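Antifreeze protein (Leucosporidium, PDB 3UYU) binds to the surface of ice crystals and inhibits their growth, conferring freeze tolerance on an Arctic yeast. Local coordinates at the interface of chains A and B. Numbering follows the deposited sequence. Chains: chain A/B, Antifreeze protein.

The three contacts are parts of one two-fold homodimer interface, so each has a twin with the chains exchanged. The C-alpha centres of contact 1 and contact 2 are about 12 Å apart. Those of contact 2 and contact 3 are about 8 Å apart, and those of contact 1 and contact 3 about 16 Å. Helix 76-96 of chain A serves contacts 1 and 2. Contacts 2 and 3 share A:Pro38 and the C-terminal tail of chain B. Helix packing near the axis thus continues into a C-terminal tail that reaches onto the partner chain. Dimerization is not required for thermal hysteresis activity.

Contact 1: the interface of chains A and B. Residues chain A 13, 68, 75-76, 79; chain B 74-75, 78-79.
A:Tyr79 and B:Tyr79 both hold CG anti to the backbone N, at chi1 -180° and 173°, and their side chains run past each other in opposite directions. The two belong to helix 76-96, which packs against its twin in this homodimer of the ice-binding protein family, a right-handed beta-helix fold. CD1 of A:Tyr79 lies 3.9 Å from CA of B:Tyr79. One face of each ring takes a proline of the other chain. CB of B:Pro75 sits over the A:Tyr79 ring toward its rim, and CB of A:Pro75 does the same over B:Tyr79. Both prolines follow cis peptide bonds. CG of A:Pro75 lies 4.1 Å from CG of B:Pro75. CE1 of A:Tyr68 adds a contact to CG of B:Pro75. The phenol OH of A:Tyr79 accepts a hydrogen bond from the amide ND2 of A:Asn13 at 3.2 Å. A weak one comes from ND2 of B:Asn78 at 3.4 Å. A leucine in place of A:Tyr79 has no hydroxyl; the amides of A:Asn13 and B:Asn78 would probably lose a partner, and B:Pro75 the ring face it packs on. Water 1 lies 3.0 Å from ND2 of A:Asn13 and 2.8 Å from the backbone O of B:Asn78, linking the chains.

Contact 2: the interface of chains A and B. Residues chain A 37-38, 78, 81; chain B 227-228.
The ring of B:Pro228 meets the methyl CB of A:Ala81 at its CD-CG edge and not over a face. CB of A:Ala81 lies close to the mean plane of that ring, 3.4 Å from CD of B:Pro228 and 3.5 Å from CG. Both pairs are closer than usual for carbon atoms, and the fit is tight. A side chain this small probably allows the proline to come so close. The flat amide of A:Asn78 is met at its oxygen by B:Ala227, whose methyl comes from out of the amide plane. OD1 of A:Asn78 lies 3.3 Å from CB of B:Ala227 and 3.8 Å from its CA. CG of A:Asn78 is anti to its carbonyl carbon, with chi1 at -78°, and this carries the amide out from the helix toward the tail of chain B. A:Ser37 and A:Pro38 border the proline more loosely. OG of A:Ser37 is 4.5 Å from CG of B:Pro228. CB of A:Pro38 is equally far from CB of B:Pro228. A:Pro38 follows a cis peptide bond. A:Asn78 and A:Ala81 belong to the first turns of helix 76-96, and the C-terminal tail of chain B passes between this helix and the loop after strand 34-36.

Contact 3: the interface of chains A and B. Residues chain A 38-40, 71; chain B 230-232.
Backbone bonds join B:Val231 to A:Pro38 and A:Ala40, forming a short parallel beta bridge between A:Ala39 and B:Val231. It fastens the C-terminal tail of chain B to a loop of chain A's right-handed beta-helix, the fold of this ice-binding protein. N of B:Val231 gives a hydrogen bond to O of A:Pro38 at 2.9 Å. The bond is nearly straight, 169° at the hydrogen. N of A:Ala40 gives the second to O of B:Val231 at 3.0 Å. The tail residue thus uses both its backbone N-H and its carbonyl.

Apolar packing flanks the bridge. CG2 of B:Val231 lies 3.9 Å from CG of A:Pro38, the two side chains side by side and pointing the same way. CG1 of B:Val230 stands anti to its backbone N, at chi1 174°, and packs on A:Ala40 and A:Asp71. It is 3.8 Å from CB of A:Ala40 and 4.0 Å from CB of A:Asp71. The methyl of A:Ala40 also meets the amide of B:Gln232, with CB 3.6 Å from OE1.

A water-mediated link reaches the carboxylate of A:Asp71. Water 2 is 2.7 Å from its OD2 and an equal distance from NE2 of B:Gln232. The bend of the B:Gln232 chain at chi2, -91°, turns its amide back toward chain A.

Contact 1: the interface of chains A and B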
# COMPACT_ATOMS: atom_id res chain seq x y z
N ASN A 13 -10.07 1.10 1.54
CA ASN A 13 -10.89 -0.11 1.51
C ASN A 13 -11.58 -0.35 2.83
O ASN A 13 -12.14 -1.45 3.05
CB ASN A 13 -10.01 -1.35 1.18
CG ASN A 13 -9.29 -1.21 -0.18
OD1 ASN A 13 -9.56 -0.29 -1.00
ND2 ASN A 13 -8.34 -2.10 -0.42
N TYR A 68 -11.62 -7.55 10.02
CA TYR A 68 -10.20 -8.05 9.94
C TYR A 68 -9.46 -7.65 11.20
O TYR A 68 -9.57 -6.54 11.72
CB TYR A 68 -9.49 -7.39 8.74
CG TYR A 68 -10.06 -7.78 7.39
CD1 TYR A 68 -9.83 -9.04 6.83
CD2 TYR A 68 -10.82 -6.85 6.65
CE1 TYR A 68 -10.33 -9.37 5.60
CE2 TYR A 68 -11.35 -7.22 5.42
CZ TYR A 68 -11.11 -8.49 4.89
OH TYR A 68 -11.60 -8.85 3.66
N PRO A 75 -3.73 -13.84 3.98
CA PRO A 75 -2.88 -12.63 3.97
C PRO A 75 -3.41 -11.48 4.84
O PRO A 75 -2.97 -10.33 4.67
CB PRO A 75 -2.98 -12.17 2.53
CG PRO A 75 -4.30 -12.59 2.09
CD PRO A 75 -4.67 -13.82 2.84
N THR A 76 -4.32 -11.77 5.79
CA THR A 76 -4.87 -10.62 6.52
C THR A 76 -3.88 -9.76 7.31
O THR A 76 -3.96 -8.51 7.26
CB THR A 76 -6.07 -11.09 7.35
OG1 THR A 76 -7.08 -11.54 6.46
CG2 THR A 76 -6.64 -9.99 8.32
N TYR A 79 -2.16 -7.46 4.75
CA TYR A 79 -3.16 -6.54 4.18
C TYR A 79 -3.44 -5.39 5.17
O TYR A 79 -3.40 -4.20 4.79
CB TYR A 79 -4.41 -7.33 3.93
CG TYR A 79 -5.58 -6.55 3.33
CD1 TYR A 79 -5.47 -5.90 2.08
CD2 TYR A 79 -6.78 -6.50 4.03
CE1 TYR A 79 -6.57 -5.21 1.54
CE2 TYR A 79 -7.90 -5.84 3.46
CZ TYR A 79 -7.76 -5.20 2.24
OH TYR A 79 -8.82 -4.49 1.64
N THR B 74 -11.54 -13.26 -0.93
CA THR B 74 -11.29 -12.09 -0.07
C THR B 74 -10.39 -12.40 1.16
O THR B 74 -10.65 -13.41 1.84
CB THR B 74 -12.68 -11.54 0.41
OG1 THR B 74 -13.47 -11.31 -0.76
CG2 THR B 74 -12.51 -10.24 1.09
N PRO B 75 -9.36 -11.55 1.47
CA PRO B 75 -9.00 -10.23 0.87
C PRO B 75 -7.90 -10.32 -0.22
O PRO B 75 -7.28 -9.30 -0.51
CB PRO B 75 -8.48 -9.44 2.06
CG PRO B 75 -7.71 -10.53 2.86
CD PRO B 75 -8.56 -11.78 2.70
N ASN B 78 -7.94 -7.60 -3.25
CA ASN B 78 -7.57 -6.23 -2.90
C ASN B 78 -6.09 -6.18 -2.44
O ASN B 78 -5.45 -5.17 -2.67
CB ASN B 78 -8.42 -5.71 -1.72
CG ASN B 78 -9.79 -5.32 -2.12
OD1 ASN B 78 -10.06 -5.09 -3.28
ND2 ASN B 78 -10.67 -5.20 -1.13
N TYR B 79 -5.62 -7.26 -1.82
CA TYR B 79 -4.22 -7.31 -1.36
C TYR B 79 -3.33 -7.25 -2.63
O TYR B 79 -2.35 -6.47 -2.66
CB TYR B 79 -4.05 -8.60 -0.54
CG TYR B 79 -2.62 -8.89 -0.13
CD1 TYR B 79 -1.92 -8.02 0.76
CD2 TYR B 79 -1.96 -10.02 -0.61
CE1 TYR B 79 -0.60 -8.28 1.18
CE2 TYR B 79 -0.63 -10.29 -0.17
CZ TYR B 79 0.01 -9.40 0.69
OH TYR B 79 1.28 -9.61 1.19
O HOH W 1 -6.57 -2.57 -2.75

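Contact 2: the interface of chains A and B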
# COMPACT_ATOMS: atom_id res chain seq x y z
N SER A 37 -5.17 -3.29 13.57
CA SER A 37 -3.75 -3.76 13.53
C SER A 37 -2.91 -2.65 14.17
O SER A 37 -3.02 -1.48 13.81
CB SER A 37 -3.32 -4.05 12.09
OG SER A 37 -1.90 -4.34 12.11
N PRO A 38 -1.97 -3.02 15.09
CA PRO A 38 -1.53 -4.39 15.40
C PRO A 38 -2.35 -5.18 16.43
O PRO A 38 -2.03 -6.35 16.77
CB PRO A 38 -0.11 -4.13 15.96
CG PRO A 38 -0.23 -2.86 16.64
CD PRO A 38 -1.03 -2.02 15.60
N ASN A 78 -0.74 -8.98 6.61
CA ASN A 78 0.02 -8.07 5.76
C ASN A 78 -0.90 -7.07 5.02
O ASN A 78 -0.44 -5.98 4.77
CB ASN A 78 0.89 -8.87 4.76
CG ASN A 78 2.14 -9.42 5.43
OD1 ASN A 78 2.65 -8.86 6.37
ND2 ASN A 78 2.63 -10.47 4.88
N ALA A 81 -1.45 -4.47 7.73
CA ALA A 81 -0.26 -3.66 7.89
C ALA A 81 -0.13 -2.58 6.85
O ALA A 81 0.24 -1.43 7.20
CB ALA A 81 1.02 -4.59 7.92
N ALA B 227 5.95 -9.12 9.40
CA ALA B 227 4.63 -8.51 9.65
C ALA B 227 4.61 -7.88 11.07
O ALA B 227 5.39 -8.27 11.97
CB ALA B 227 3.56 -9.60 9.50
N PRO B 228 3.73 -6.87 11.31
CA PRO B 228 3.73 -6.22 12.63
C PRO B 228 3.52 -7.23 13.78
O PRO B 228 2.78 -8.21 13.63
CB PRO B 228 2.50 -5.29 12.54
CG PRO B 228 2.40 -4.93 11.07
CD PRO B 228 2.80 -6.20 10.37

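Contact 3: the interface of chains A and B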
# COMPACT_ATOMS: atom_id res chain seq x y z
N PRO A 38 -1.97 -3.02 15.09
CA PRO A 38 -1.53 -4.39 15.40
C PRO A 38 -2.35 -5.18 16.43
O PRO A 38 -2.03 -6.35 16.77
CB PRO A 38 -0.11 -4.13 15.96
CG PRO A 38 -0.23 -2.86 16.64
CD PRO A 38 -1.03 -2.02 15.60
N ALA A 39 -3.42 -4.54 16.91
CA ALA A 39 -4.30 -5.27 17.87
C ALA A 39 -4.88 -6.57 17.38
O ALA A 39 -5.27 -6.76 16.19
CB ALA A 39 -5.47 -4.35 18.36
N ALA A 40 -5.03 -7.54 18.30
CA ALA A 40 -5.72 -8.78 18.00
C ALA A 40 -7.30 -8.61 18.03
O ALA A 40 -7.79 -7.58 18.53
CB ALA A 40 -5.36 -9.84 19.10
N ASP A 71 -4.35 -10.84 14.17
CA ASP A 71 -4.08 -12.27 14.45
C ASP A 71 -4.78 -13.25 13.52
O ASP A 71 -4.67 -14.50 13.67
CB ASP A 71 -4.38 -12.62 15.92
CG ASP A 71 -5.83 -12.29 16.35
OD1 ASP A 71 -6.41 -11.25 15.90
OD2 ASP A 71 -6.39 -13.02 17.21
N VAL B 230 1.76 -8.75 16.78
CA VAL B 230 0.37 -8.70 17.29
C VAL B 230 0.36 -8.24 18.75
O VAL B 230 1.19 -8.69 19.55
CB VAL B 230 -0.38 -10.06 17.06
CG1 VAL B 230 -1.82 -10.12 17.71
CG2 VAL B 230 -0.48 -10.36 15.59
N VAL B 231 -0.52 -7.30 19.08
CA VAL B 231 -0.77 -6.87 20.46
C VAL B 231 -1.93 -7.69 21.03
O VAL B 231 -3.09 -7.60 20.53
CB VAL B 231 -0.97 -5.32 20.56
CG1 VAL B 231 -1.41 -4.89 22.00
CG2 VAL B 231 0.29 -4.56 20.10
N GLN B 232 -1.64 -8.50 22.06
CA GLN B 232 -2.65 -9.32 22.71
C GLN B 232 -2.83 -8.70 24.10
O GLN B 232 -3.97 -8.62 24.62
CB GLN B 232 -2.21 -10.81 22.83
CG GLN B 232 -1.98 -11.61 21.52
CD GLN B 232 -3.21 -12.36 20.99
OE1 GLN B 232 -4.33 -12.28 21.57
NE2 GLN B 232 -3.03 -13.09 19.88
O HOH W 2 -4.86 -14.63 18.72